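Local coordinates for Tni2 (Pseudomonas fluorescens, PDB 6B12), which probably acts as an immunity protein that binds and neutralises a cognate antibacterial toxin of its own strain, at residues Leu97-Gln102 / Ala133-Asp138. Numbering follows the deposited sequence.
Sequences LLINGQ and AMFRVD
Ile99 lays its CD1 methyl over the face of the Phe135 ring, 3.8 Å from the ring centroid and only 7° off the ring normal, a well-centred CH-pi contact. The second branch reaches the rim of the same ring, with CG2 of Ile99 3.7 Å from Phe135 CE2. With CG1 beside the backbone N (chi1 -62°) and the chain then extended through CG1 (chi2 166°), CD1 comes over the ring while CG2 meets its CE2 and CZ atoms. Phe135 also stacks with His151. Two residues along each strand, Leu97 CD1 meets Val137 CG2 at 3.9 Å, and Tyr108 touches both of these side chains.

The backbones stay well apart, Leu97 CA to Val137 CA 9.7 Å and Ile99 CA to Phe135 CA 9.6 Å, with no hydrogen bond between them. They belong to the first and fourth strands of one curled antiparallel sheet, whose bend brings the apolar side chains together. Beyond Ile99 the chain reverses through a type I' turn, closed by Ile99 N to Gln102 O (2.9 Å) and Gln102 N to Ile99 O (3.1 Å), and enters strand 102-112. In strand 134-140, alternation turns Arg136 away from this cluster; its NE and NH2 grip Asp138 side-on, NE to OD1 in a nearly straight 3.0 Å bond. Thr123 and Gln116 also bond that carboxylate. Across the contact, then, cohesion comes from dispersion and apolar burial, with the charged pair kept apart.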
ATOM      1  N   LEU C  97      -5.017   6.800  16.139  1.00 22.21           N
ATOM      2  CA  LEU C  97      -4.106   5.900  16.821  1.00 22.15           C
ATOM      3  C   LEU C  97      -3.222   6.671  17.784  1.00 23.74           C
ATOM      4  O   LEU C  97      -2.805   7.802  17.499  1.00 20.40           O
ATOM      5  CB  LEU C  97      -3.230   5.157  15.812  1.00 26.36           C
ATOM      6  CG  LEU C  97      -4.018   4.397  14.746  1.00 33.42           C
ATOM      7  CD1 LEU C  97      -3.095   3.661  13.775  1.00 27.27           C
ATOM      8  CD2 LEU C  97      -5.003   3.464  15.411  1.00 29.06           C
ATOM      9  N   LEU C  98      -2.945   6.049  18.922  1.00 20.43           N
ATOM     10  CA  LEU C  98      -2.022   6.604  19.898  1.00 21.40           C
ATOM     11  C   LEU C  98      -0.618   6.271  19.428  1.00 27.84           C
ATOM     12  O   LEU C  98      -0.227   5.096  19.404  1.00 27.44           O
ATOM     13  CB  LEU C  98      -2.269   6.033  21.288  1.00 27.04           C
ATOM     14  CG  LEU C  98      -3.120   6.756  22.317  1.00 37.86           C
ATOM     15  CD1 LEU C  98      -3.190   5.900  23.582  1.00 37.21           C
ATOM     16  CD2 LEU C  98      -2.545   8.123  22.616  1.00 33.02           C
ATOM     17  N   ILE C  99       0.135   7.293  19.047  1.00 26.06           N
ATOM     18  CA  ILE C  99       1.503   7.128  18.579  1.00 26.33           C
ATOM     19  C   ILE C  99       2.362   8.095  19.374  1.00 29.28           C
ATOM     20  O   ILE C  99       2.151   9.314  19.312  1.00 33.03           O
ATOM     21  CB  ILE C  99       1.628   7.377  17.065  1.00 24.66           C
ATOM     22  CG1 ILE C  99       0.791   6.370  16.277  1.00 25.59           C
ATOM     23  CG2 ILE C  99       3.092   7.348  16.617  1.00 31.47           C
ATOM     24  CD1 ILE C  99       0.603   6.753  14.823  1.00 29.72           C
ATOM     25  N   ASN C 100       3.286   7.553  20.166  1.00 30.73           N
ATOM     26  CA  ASN C 100       4.161   8.359  21.008  1.00 35.84           C
ATOM     27  C   ASN C 100       3.359   9.307  21.901  1.00 38.35           C
ATOM     28  O   ASN C 100       3.675  10.495  22.034  1.00 36.72           O
ATOM     29  CB  ASN C 100       5.170   9.123  20.148  1.00 36.95           C
ATOM     30  CG  ASN C 100       6.273   9.748  20.963  1.00 45.39           C
ATOM     31  OD1 ASN C 100       6.633   9.251  22.030  1.00 46.43           O
ATOM     32  ND2 ASN C 100       6.809  10.862  20.472  1.00 50.83           N
ATOM     33  N   GLY C 101       2.293   8.784  22.509  1.00 31.36           N
ATOM     34  CA  GLY C 101       1.512   9.555  23.465  1.00 26.25           C
ATOM     35  C   GLY C 101       0.552  10.562  22.860  1.00 27.16           C
ATOM     36  O   GLY C 101      -0.140  11.270  23.608  1.00 29.46           O
ATOM     37  N   GLN C 102       0.502  10.674  21.542  1.00 27.61           N
ATOM     38  CA  GLN C 102      -0.356  11.638  20.874  1.00 26.13           C
ATOM     39  C   GLN C 102      -1.441  10.896  20.108  1.00 22.78           C
ATOM     40  O   GLN C 102      -1.166   9.882  19.470  1.00 22.54           O
ATOM     41  CB  GLN C 102       0.458  12.508  19.914  1.00 31.93           C
ATOM     42  CG  GLN C 102       1.610  13.242  20.580  1.00 35.99           C
ATOM     43  CD  GLN C 102       1.129  14.275  21.575  1.00 46.06           C
ATOM     44  OE1 GLN C 102       0.365  15.178  21.231  1.00 49.22           O
ATOM     45  NE2 GLN C 102       1.566  14.144  22.819  1.00 51.53           N
ATOM     46  N   ALA C 133       3.467  10.159   7.434  1.00 26.16           N
ATOM     47  CA  ALA C 133       4.355   9.064   7.802  1.00 26.17           C
ATOM     48  C   ALA C 133       3.576   7.761   7.798  1.00 24.80           C
ATOM     49  O   ALA C 133       2.405   7.729   8.187  1.00 22.21           O
ATOM     50  CB  ALA C 133       4.976   9.292   9.181  1.00 24.84           C
HETATM   51  N   MSE C 134       4.232   6.689   7.357  1.00 27.32           N
HETATM   52  CA  MSE C 134       3.573   5.395   7.207  1.00 26.32           C
HETATM   53  C   MSE C 134       3.801   4.549   8.441  1.00 24.59           C
HETATM   54  O   MSE C 134       4.916   4.502   8.988  1.00 24.48           O
HETATM   55  CB  MSE C 134       4.092   4.629   5.981  1.00 27.32           C
HETATM   56  CG  MSE C 134       3.954   5.355   4.649  1.00 39.37           C
HETATM   57 SE   MSE C 134       2.085   5.741   4.222  1.00 44.58          SE
HETATM   58  CE  MSE C 134       1.284   4.017   4.656  1.00 27.84           C
ATOM     59  N   PHE C 135       2.750   3.867   8.866  1.00 23.45           N
ATOM     60  CA  PHE C 135       2.830   2.964   9.997  1.00 21.97           C
ATOM     61  C   PHE C 135       2.248   1.629   9.587  1.00 24.83           C
ATOM     62  O   PHE C 135       1.214   1.574   8.921  1.00 21.68           O
ATOM     63  CB  PHE C 135       2.083   3.500  11.203  1.00 21.20           C
ATOM     64  CG  PHE C 135       2.746   4.678  11.814  1.00 23.29           C
ATOM     65  CD1 PHE C 135       2.595   5.934  11.255  1.00 22.98           C
ATOM     66  CD2 PHE C 135       3.542   4.526  12.933  1.00 25.93           C
ATOM     67  CE1 PHE C 135       3.235   7.037  11.805  1.00 24.40           C
ATOM     68  CE2 PHE C 135       4.174   5.625  13.498  1.00 24.39           C
ATOM     69  CZ  PHE C 135       4.022   6.873  12.933  1.00 27.85           C
ATOM     70  N   ARG C 136       2.929   0.569   9.979  1.00 20.83           N
ATOM     71  CA  ARG C 136       2.402  -0.782   9.841  1.00 20.22           C
ATOM     72  C   ARG C 136       1.506  -1.070  11.037  1.00 18.91           C
ATOM     73  O   ARG C 136       1.953  -0.957  12.193  1.00 19.36           O
ATOM     74  CB  ARG C 136       3.554  -1.780   9.767  1.00 21.47           C
ATOM     75  CG  ARG C 136       3.103  -3.205   9.992  1.00 19.76           C
ATOM     76  CD  ARG C 136       4.294  -4.145   9.949  1.00 24.06           C
ATOM     77  NE  ARG C 136       3.919  -5.459  10.472  1.00 20.48           N
ATOM     78  CZ  ARG C 136       4.755  -6.483  10.545  1.00 27.84           C
ATOM     79  NH1 ARG C 136       6.009  -6.342  10.113  1.00 25.07           N
ATOM     80  NH2 ARG C 136       4.334  -7.643  11.032  1.00 25.97           N
ATOM     81  N   VAL C 137       0.245  -1.413  10.775  1.00 18.63           N
ATOM     82  CA  VAL C 137      -0.735  -1.675  11.829  1.00 17.61           C
ATOM     83  C   VAL C 137      -1.188  -3.121  11.704  1.00 17.14           C
ATOM     84  O   VAL C 137      -1.847  -3.498  10.731  1.00 17.61           O
ATOM     85  CB  VAL C 137      -1.926  -0.711  11.765  1.00 17.90           C
ATOM     86  CG1 VAL C 137      -2.884  -0.961  12.962  1.00 17.03           C
ATOM     87  CG2 VAL C 137      -1.433   0.735  11.775  1.00 18.64           C
ATOM     88  N   ASP C 138      -0.815  -3.934  12.678  1.00 16.42           N
ATOM     89  CA  ASP C 138      -1.249  -5.321  12.729  1.00 16.89           C
ATOM     90  C   ASP C 138      -2.523  -5.402  13.554  1.00 15.35           C
ATOM     91  O   ASP C 138      -2.608  -4.816  14.638  1.00 18.05           O
ATOM     92  CB  ASP C 138      -0.163  -6.205  13.346  1.00 16.70           C
ATOM     93  CG  ASP C 138       1.007  -6.455  12.397  1.00 23.11           C
ATOM     94  OD1 ASP C 138       1.067  -5.857  11.292  1.00 26.60           O
ATOM     95  OD2 ASP C 138       1.885  -7.258  12.752  1.00 27.10           O
TER